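Local coordinates for protein acetyltransferase (Klebsiella pneumoniae, PDB 5XUN) that probably transfers the acetyl group of acetyl-CoA to glycyl-tRNA(Gly), as the GNAT-family toxin of a type II toxin-antitoxin pair, at residues A114-V119 with Y130-E135; T19-G24 with L60-L65. The protein carries 1 engineered substitution. All coordinates share one frame; numbering follows the deposited sequence.

Contact 1 (A114-V119 with Y130-E135). With ACO (acetyl coenzyme *a), chain E.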
loop_
_atom_site.group_PDB
_atom_site.type_symbol
_atom_site.label_atom_id
_atom_site.label_comp_id
_atom_site.label_asym_id
_atom_site.label_seq_id
_atom_site.Cartn_x
_atom_site.Cartn_y
_atom_site.Cartn_z
ATOM N N ALA B 114 -1.714 -3.155 -17.664
ATOM C CA ALA B 114 -2.984 -2.439 -17.576
ATOM C C ALA B 114 -3.810 -2.944 -16.400
ATOM O O ALA B 114 -4.422 -2.151 -15.673
ATOM C CB ALA B 114 -3.770 -2.577 -18.880
ATOM N N HIS B 115 -3.812 -4.260 -16.179
ATOM C CA HIS B 115 -4.508 -4.814 -15.027
ATOM C C HIS B 115 -3.866 -4.358 -13.720
ATOM O O HIS B 115 -4.574 -4.053 -12.747
ATOM C CB HIS B 115 -4.535 -6.336 -15.129
ATOM C CG HIS B 115 -5.406 -6.992 -14.108
ATOM N ND1 HIS B 115 -5.012 -7.179 -12.800
ATOM C CD2 HIS B 115 -6.659 -7.500 -14.201
ATOM C CE1 HIS B 115 -5.980 -7.783 -12.135
ATOM N NE2 HIS B 115 -6.996 -7.975 -12.957
ATOM N N VAL B 116 -2.528 -4.308 -13.677
ATOM C CA VAL B 116 -1.829 -3.749 -12.519
ATOM C C VAL B 116 -2.329 -2.342 -12.230
ATOM O O VAL B 116 -2.609 -1.986 -11.080
ATOM C CB VAL B 116 -0.309 -3.743 -12.747
ATOM C CG1 VAL B 116 0.396 -2.956 -11.613
ATOM C CG2 VAL B 116 0.238 -5.162 -12.898
ATOM N N MET B 117 -2.421 -1.514 -13.276
ATOM C CA MET B 117 -2.824 -0.122 -13.096
ATOM C C MET B 117 -4.194 -0.019 -12.445
ATOM O O MET B 117 -4.412 0.826 -11.572
ATOM C CB MET B 117 -2.829 0.606 -14.438
ATOM C CG MET B 117 -1.479 0.728 -15.095
ATOM S SD MET B 117 -0.251 1.353 -13.951
ATOM C CE MET B 117 1.154 1.535 -15.049
ATOM N N ARG B 118 -5.134 -0.864 -12.869
ATOM C CA ARG B 118 -6.478 -0.805 -12.313
ATOM C C ARG B 118 -6.484 -1.208 -10.842
ATOM O O ARG B 118 -7.227 -0.630 -10.037
ATOM C CB ARG B 118 -7.416 -1.690 -13.129
ATOM C CG ARG B 118 -8.847 -1.671 -12.640
ATOM C CD ARG B 118 -9.745 -2.541 -13.499
ATOM N NE ARG B 118 -9.985 -1.962 -14.818
ATOM C CZ ARG B 118 -10.800 -0.936 -15.049
ATOM N NH1 ARG B 118 -11.457 -0.362 -14.049
ATOM N NH2 ARG B 118 -10.956 -0.480 -16.284
ATOM N N VAL B 119 -5.669 -2.202 -10.472
ATOM C CA VAL B 119 -5.585 -2.609 -9.073
ATOM C C VAL B 119 -4.991 -1.489 -8.233
ATOM O O VAL B 119 -5.491 -1.170 -7.149
ATOM C CB VAL B 119 -4.774 -3.910 -8.932
ATOM C CG1 VAL B 119 -4.510 -4.209 -7.469
ATOM C CG2 VAL B 119 -5.504 -5.068 -9.592
ATOM N N TYR B 130 1.447 7.158 -4.071
ATOM C CA TYR B 130 1.837 8.207 -5.004
ATOM C C TYR B 130 2.116 7.665 -6.400
ATOM O O TYR B 130 2.072 8.431 -7.369
ATOM C CB TYR B 130 3.068 8.947 -4.468
ATOM C CG TYR B 130 3.479 10.139 -5.302
ATOM C CD1 TYR B 130 2.700 11.296 -5.330
ATOM C CD2 TYR B 130 4.645 10.117 -6.054
ATOM C CE1 TYR B 130 3.067 12.389 -6.096
ATOM C CE2 TYR B 130 5.023 11.206 -6.823
ATOM C CZ TYR B 130 4.230 12.336 -6.840
ATOM O OH TYR B 130 4.602 13.414 -7.600
ATOM N N GLY B 131 2.375 6.370 -6.525
ATOM C CA GLY B 131 2.462 5.749 -7.828
ATOM C C GLY B 131 2.975 4.329 -7.714
ATOM O O GLY B 131 3.086 3.771 -6.616
ATOM N N LEU B 132 3.296 3.761 -8.875
ATOM C CA LEU B 132 3.740 2.378 -8.982
ATOM C C LEU B 132 5.243 2.356 -9.217
ATOM O O LEU B 132 5.728 2.903 -10.212
ATOM C CB LEU B 132 3.004 1.654 -10.108
ATOM C CG LEU B 132 3.437 0.227 -10.468
ATOM C CD1 LEU B 132 3.037 -0.796 -9.406
ATOM C CD2 LEU B 132 2.839 -0.150 -11.810
ATOM N N PHE B 133 5.967 1.709 -8.311
ATOM C CA PHE B 133 7.418 1.602 -8.351
ATOM C C PHE B 133 7.799 0.251 -8.947
ATOM O O PHE B 133 7.156 -0.763 -8.662
ATOM C CB PHE B 133 7.987 1.747 -6.934
ATOM C CG PHE B 133 9.499 1.702 -6.849
ATOM C CD1 PHE B 133 10.175 0.488 -6.798
ATOM C CD2 PHE B 133 10.236 2.875 -6.757
ATOM C CE1 PHE B 133 11.561 0.441 -6.699
ATOM C CE2 PHE B 133 11.627 2.838 -6.655
ATOM C CZ PHE B 133 12.286 1.618 -6.629
ATOM N N VAL B 134 8.848 0.230 -9.766
ATOM C CA VAL B 134 9.319 -1.038 -10.318
ATOM C C VAL B 134 10.824 -0.962 -10.522
ATOM O O VAL B 134 11.360 0.063 -10.956
ATOM C CB VAL B 134 8.570 -1.399 -11.621
ATOM C CG1 VAL B 134 8.863 -0.397 -12.726
ATOM C CG2 VAL B 134 8.908 -2.813 -12.055
ATOM N N GLU B 135 11.508 -2.052 -10.181
ATOM C CA GLU B 135 12.924 -2.209 -10.473
ATOM C C GLU B 135 13.047 -3.105 -11.696
ATOM O O GLU B 135 12.739 -4.297 -11.631
ATOM C CB GLU B 135 13.668 -2.805 -9.284
ATOM C CG GLU B 135 15.064 -3.282 -9.623
ATOM C CD GLU B 135 15.962 -3.327 -8.409
ATOM O OE1 GLU B 135 17.147 -2.957 -8.537
ATOM O OE2 GLU B 135 15.471 -3.690 -7.319
HETATM N N1A ACO E . -0.721 -4.942 -28.210
HETATM C C2A ACO E . 0.541 -4.583 -27.891
HETATM N N3A ACO E . 1.645 -5.156 -28.413
HETATM C C4A ACO E . 1.544 -6.161 -29.321
HETATM C C5A ACO E . 0.193 -6.607 -29.717
HETATM C C6A ACO E . -0.971 -5.929 -29.099
HETATM N N6A ACO E . -2.236 -6.294 -29.424
HETATM N N7A ACO E . 0.352 -7.596 -30.611
HETATM C C8A ACO E . 1.682 -7.770 -30.767
HETATM N N9A ACO E . 2.403 -6.914 -30.022
HETATM C C1B ACO E . 3.896 -6.898 -29.985
HETATM C C2B ACO E . 4.532 -5.567 -30.365
HETATM O O2B ACO E . 5.015 -5.605 -31.716
HETATM C C3B ACO E . 5.677 -5.398 -29.383
HETATM O O3B ACO E . 6.884 -5.885 -29.967
HETATM P P3B ACO E . 8.322 -5.218 -29.664
HETATM O O7A ACO E . 8.385 -4.030 -30.595
HETATM O O8A ACO E . 8.262 -4.846 -28.201
HETATM O O9A ACO E . 9.303 -6.324 -29.980
HETATM C C4B ACO E . 5.336 -6.316 -28.217
HETATM O O4B ACO E . 4.327 -7.226 -28.659
HETATM C C5B ACO E . 4.819 -5.587 -26.980
HETATM O O5B ACO E . 5.247 -6.309 -25.827
HETATM P P1A ACO E . 4.297 -7.386 -25.093
HETATM O O1A ACO E . 3.920 -8.467 -26.072
HETATM O O2A ACO E . 3.215 -6.679 -24.321
HETATM O O3A ACO E . 5.345 -7.969 -24.031
HETATM P P2A ACO E . 5.524 -9.542 -23.763
HETATM O O4A ACO E . 4.187 -10.232 -23.812
HETATM O O5A ACO E . 6.670 -10.060 -24.598
HETATM O O6A ACO E . 6.006 -9.456 -22.231
HETATM C CBP ACO E . 7.800 -9.370 -20.684
HETATM C CCP ACO E . 7.191 -8.727 -21.918
HETATM C CDP ACO E . 6.734 -9.547 -19.612
HETATM C CEP ACO E . 8.934 -8.500 -20.164
HETATM C CAP ACO E . 8.342 -10.709 -21.170
HETATM O OAP ACO E . 9.385 -10.446 -22.117
HETATM C C9P ACO E . 8.901 -11.545 -20.059
HETATM O O9P ACO E . 8.182 -12.267 -19.382
HETATM N N8P ACO E . 10.213 -11.450 -19.895
HETATM C C7P ACO E . 10.963 -12.402 -19.107
HETATM C C6P ACO E . 10.862 -12.105 -17.618
HETATM C C5P ACO E . 11.031 -10.623 -17.409
HETATM O O5P ACO E . 12.085 -10.072 -17.689
HETATM N N4P ACO E . 9.970 -9.987 -16.919
HETATM C C3P ACO E . 9.945 -8.547 -16.764
HETATM C C2P ACO E . 10.749 -8.075 -15.564
HETATM S S1P ACO E . 9.622 -7.606 -14.293
HETATM C C ACO E . 10.654 -6.614 -13.465
HETATM O O ACO E . 11.675 -6.275 -14.032
HETATM C CH3 ACO E . 10.293 -6.186 -12.071
#

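Contact 2 (T19-G24 with L60-L65). With ACO (acetyl coenzyme *a), chain E.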
loop_
_atom_site.group_PDB
_atom_site.type_symbol
_atom_site.label_atom_id
_atom_site.label_comp_id
_atom_site.label_asym_id
_atom_site.label_seq_id
_atom_site.Cartn_x
_atom_site.Cartn_y
_atom_site.Cartn_z
ATOM N N THR B 19 3.414 -26.625 -15.137
ATOM C CA THR B 19 4.497 -27.466 -15.637
ATOM C C THR B 19 4.946 -26.977 -17.010
ATOM O O THR B 19 4.130 -26.787 -17.918
ATOM C CB THR B 19 4.064 -28.933 -15.700
ATOM O OG1 THR B 19 3.060 -29.099 -16.708
ATOM C CG2 THR B 19 3.518 -29.395 -14.353
ATOM N N GLY B 20 6.248 -26.753 -17.158
ATOM C CA GLY B 20 6.756 -26.223 -18.401
ATOM C C GLY B 20 6.730 -24.715 -18.520
ATOM O O GLY B 20 6.998 -24.195 -19.610
ATOM N N PHE B 21 6.398 -23.994 -17.449
ATOM C CA PHE B 21 6.367 -22.541 -17.527
ATOM C C PHE B 21 7.793 -22.028 -17.642
ATOM O O PHE B 21 8.660 -22.396 -16.845
ATOM C CB PHE B 21 5.680 -21.931 -16.297
ATOM C CG PHE B 21 5.641 -20.415 -16.307
ATOM C CD1 PHE B 21 6.704 -19.669 -15.814
ATOM C CD2 PHE B 21 4.541 -19.740 -16.818
ATOM C CE1 PHE B 21 6.674 -18.277 -15.834
ATOM C CE2 PHE B 21 4.504 -18.355 -16.839
ATOM C CZ PHE B 21 5.571 -17.622 -16.349
ATOM N N ASP B 22 8.029 -21.151 -18.616
ATOM C CA ASP B 22 9.361 -20.599 -18.843
ATOM C C ASP B 22 9.192 -19.227 -19.476
ATOM O O ASP B 22 8.794 -19.125 -20.637
ATOM C CB ASP B 22 10.200 -21.507 -19.743
ATOM C CG ASP B 22 11.590 -20.939 -20.015
ATOM O OD1 ASP B 22 11.996 -19.976 -19.327
ATOM O OD2 ASP B 22 12.274 -21.447 -20.927
ATOM N N CYS B 23 9.470 -18.182 -18.708
ATOM C CA CYS B 23 9.455 -16.826 -19.232
ATOM C C CYS B 23 10.795 -16.421 -19.827
ATOM O O CYS B 23 10.894 -15.337 -20.410
ATOM C CB CYS B 23 9.053 -15.833 -18.127
ATOM S SG CYS B 23 10.296 -15.615 -16.836
ATOM N N GLY B 24 11.818 -17.263 -19.702
ATOM C CA GLY B 24 13.142 -16.962 -20.203
ATOM C C GLY B 24 14.071 -16.347 -19.187
ATOM O O GLY B 24 15.242 -16.102 -19.505
ATOM N N LEU B 60 -0.043 -18.878 -17.780
ATOM C CA LEU B 60 0.797 -18.349 -18.842
ATOM C C LEU B 60 1.489 -17.046 -18.469
ATOM O O LEU B 60 2.313 -16.552 -19.251
ATOM C CB LEU B 60 -0.034 -18.145 -20.121
ATOM C CG LEU B 60 -0.473 -19.386 -20.916
ATOM C CD1 LEU B 60 0.724 -20.261 -21.262
ATOM C CD2 LEU B 60 -1.546 -20.200 -20.207
ATOM N N GLY B 61 1.182 -16.482 -17.306
ATOM C CA GLY B 61 1.868 -15.300 -16.822
ATOM C C GLY B 61 1.392 -14.966 -15.427
ATOM O O GLY B 61 0.360 -15.467 -14.970
ATOM N N TYR B 62 2.159 -14.115 -14.750
ATOM C CA TYR B 62 1.781 -13.731 -13.396
ATOM C C TYR B 62 2.464 -12.422 -13.026
ATOM O O TYR B 62 3.431 -12.007 -13.675
ATOM C CB TYR B 62 2.138 -14.836 -12.392
ATOM C CG TYR B 62 3.605 -14.898 -12.006
ATOM C CD1 TYR B 62 4.531 -15.610 -12.774
ATOM C CD2 TYR B 62 4.058 -14.273 -10.859
ATOM C CE1 TYR B 62 5.875 -15.663 -12.409
ATOM C CE2 TYR B 62 5.370 -14.320 -10.491
ATOM C CZ TYR B 62 6.281 -15.021 -11.259
ATOM O OH TYR B 62 7.598 -15.048 -10.863
ATOM N N TYR B 63 1.956 -11.778 -11.968
ATOM C CA TYR B 63 2.632 -10.613 -11.400
ATOM C C TYR B 63 2.318 -10.511 -9.909
ATOM O O TYR B 63 1.356 -11.108 -9.422
ATOM C CB TYR B 63 2.260 -9.313 -12.140
ATOM C CG TYR B 63 0.878 -8.729 -11.894
ATOM C CD1 TYR B 63 0.609 -7.974 -10.752
ATOM C CD2 TYR B 63 -0.141 -8.892 -12.823
ATOM C CE1 TYR B 63 -0.644 -7.414 -10.542
ATOM C CE2 TYR B 63 -1.397 -8.342 -12.621
ATOM C CZ TYR B 63 -1.642 -7.600 -11.478
ATOM O OH TYR B 63 -2.885 -7.045 -11.274
ATOM N N THR B 64 3.142 -9.737 -9.185
ATOM C CA THR B 64 2.972 -9.548 -7.746
ATOM C C THR B 64 3.015 -8.065 -7.377
ATOM O O THR B 64 3.748 -7.279 -7.981
ATOM C CB THR B 64 4.065 -10.285 -6.934
ATOM O OG1 THR B 64 5.317 -9.620 -7.103
ATOM C CG2 THR B 64 4.217 -11.711 -7.403
ATOM N N LEU B 65 2.252 -7.699 -6.335
ATOM C CA LEU B 65 2.183 -6.327 -5.831
ATOM C C LEU B 65 2.450 -6.299 -4.333
ATOM O O LEU B 65 1.920 -7.122 -3.585
ATOM C CB LEU B 65 0.806 -5.702 -6.112
ATOM C CG LEU B 65 0.431 -5.635 -7.593
ATOM C CD1 LEU B 65 -1.002 -5.149 -7.804
ATOM C CD2 LEU B 65 1.409 -4.738 -8.314
HETATM N N1A ACO E . -0.721 -4.942 -28.210
HETATM C C2A ACO E . 0.541 -4.583 -27.891
HETATM N N3A ACO E . 1.645 -5.156 -28.413
HETATM C C4A ACO E . 1.544 -6.161 -29.321
HETATM C C5A ACO E . 0.193 -6.607 -29.717
HETATM C C6A ACO E . -0.971 -5.929 -29.099
HETATM N N6A ACO E . -2.236 -6.294 -29.424
HETATM N N7A ACO E . 0.352 -7.596 -30.611
HETATM C C8A ACO E . 1.682 -7.770 -30.767
HETATM N N9A ACO E . 2.403 -6.914 -30.022
HETATM C C1B ACO E . 3.896 -6.898 -29.985
HETATM C C2B ACO E . 4.532 -5.567 -30.365
HETATM O O2B ACO E . 5.015 -5.605 -31.716
HETATM C C3B ACO E . 5.677 -5.398 -29.383
HETATM O O3B ACO E . 6.884 -5.885 -29.967
HETATM P P3B ACO E . 8.322 -5.218 -29.664
HETATM O O7A ACO E . 8.385 -4.030 -30.595
HETATM O O8A ACO E . 8.262 -4.846 -28.201
HETATM O O9A ACO E . 9.303 -6.324 -29.980
HETATM C C4B ACO E . 5.336 -6.316 -28.217
HETATM O O4B ACO E . 4.327 -7.226 -28.659
HETATM C C5B ACO E . 4.819 -5.587 -26.980
HETATM O O5B ACO E . 5.247 -6.309 -25.827
HETATM P P1A ACO E . 4.297 -7.386 -25.093
HETATM O O1A ACO E . 3.920 -8.467 -26.072
HETATM O O2A ACO E . 3.215 -6.679 -24.321
HETATM O O3A ACO E . 5.345 -7.969 -24.031
HETATM P P2A ACO E . 5.524 -9.542 -23.763
HETATM O O4A ACO E . 4.187 -10.232 -23.812
HETATM O O5A ACO E . 6.670 -10.060 -24.598
HETATM O O6A ACO E . 6.006 -9.456 -22.231
HETATM C CBP ACO E . 7.800 -9.370 -20.684
HETATM C CCP ACO E . 7.191 -8.727 -21.918
HETATM C CDP ACO E . 6.734 -9.547 -19.612
HETATM C CEP ACO E . 8.934 -8.500 -20.164
HETATM C CAP ACO E . 8.342 -10.709 -21.170
HETATM O OAP ACO E . 9.385 -10.446 -22.117
HETATM C C9P ACO E . 8.901 -11.545 -20.059
HETATM O O9P ACO E . 8.182 -12.267 -19.382
HETATM N N8P ACO E . 10.213 -11.450 -19.895
HETATM C C7P ACO E . 10.963 -12.402 -19.107
HETATM C C6P ACO E . 10.862 -12.105 -17.618
HETATM C C5P ACO E . 11.031 -10.623 -17.409
HETATM O O5P ACO E . 12.085 -10.072 -17.689
HETATM N N4P ACO E . 9.970 -9.987 -16.919
HETATM C C3P ACO E . 9.945 -8.547 -16.764
HETATM C C2P ACO E . 10.749 -8.075 -15.564
HETATM S S1P ACO E . 9.622 -7.606 -14.293
HETATM C C ACO E . 10.654 -6.614 -13.465
HETATM O O ACO E . 11.675 -6.275 -14.032
HETATM C CH3 ACO E . 10.293 -6.186 -12.071
#

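Contact 1 (A114-V119 with Y130-E135)
Val116 CG1 meets Leu132 CD2 at 3.7 Å and Leu132 CD1 at 4.1 Å, so a single valine branch rests against both ends of the leucine fork. With CG1 anti to the backbone N (chi1 171°), that methyl is turned to the strand. The next residue, Met117, starts out along the helix flank, but its chain bends at chi2 (-49°) and brings the thioether end in: SD and CE each lie 4.0 Å from Leu132 CD2. Both helix side chains cross the leucine at about a right angle, and CD2 is the methyl that they share. Leu132 also packs on Leu94 of strand 88-99, and Met117 on Phe150 and Tyr163.

The contact joins helix 108-126 to strand 131-135 within a beta-alpha-beta unit of the GNAT fold. On the same strand, Val134 CG2 comes to 3.6 Å from CH3 of acetyl-CoA, so the strand that backs the helix also reaches the acetyl end of the cofactor two residues on. No hydrogen bond crosses between the segments; the contact between them consists of buried methyl and thioether groups, which implies cohesion by dispersion and exclusion of water.

Contact 2 (T19-G24 with L60-L65)
Loop 19-24 comes nearest to segment 60-65, on strand 59-71, at Phe21 and Leu60, their CA atoms 7.1 Å apart, at a classic beta bulge in which Leu60 and Gly61 both lie opposite Leu50. Phe21 bridges the gap with its CG anti to the backbone N (chi1 179°), and the ring reaches the strand with its edge. CE2 stands 3.7 Å from Leu60 C and 3.8 Å from Gly61 N, so the aromatic edge abuts the peptide link of the bulge, while the Leu60 side chain points away from the loop. Further round the ring, CZ approaches the edge of the Tyr62 ring, 4.2 Å from CD1. The tyrosine hydroxyl is hydrogen-bonded to Leu28 O, and both aromatic residues pack on Leu32 of helix 26-34.

Beyond Phe21 the loop folds into an Asx turn: Gly24 N donates to Asp22 OD1 (2.7 Å), meeting the oxygen from above the carboxylate plane at an N-H...O angle of 144°. Cys23, within this turn, places SG 3.6 Å from C6P of acetyl-CoA and its carbonyl O 3.2 Å from C7P. No hydrogen bond crosses between the segments; the contact is van der Waals packing of the Phe21 ring on a peptide and on Tyr62. Polar groups of the loop are held by the Asx turn and by Asn29, Asp100 and Gln104, consistent with a firmly held loop where Cys23 lines the pantetheine arm.

In the fold
The two contacts lie in series along the chain, their centres 18 Å apart, and meet over the same sheet. Tyr63, from strand 59-71 of contact 2, extends to helix 108-126 of contact 1, where its OH lies 2.6 Å from His115 ND1, a probable hydrogen bond, and its CE1 is 3.4 Å from Val116 CG2. Val119 CG1 adds packing on Leu65 CD1 at 3.6 Å. Acetyl-CoA links them a second time: contact 2 borders the pantetheine arm, contact 1 the acetyl group. The cofactor is also hydrogen-bonded to Leu97 O and Ile99 N of strand 88-99 and to the backbone N of Gly107, Gly109, Glu110 and Leu137.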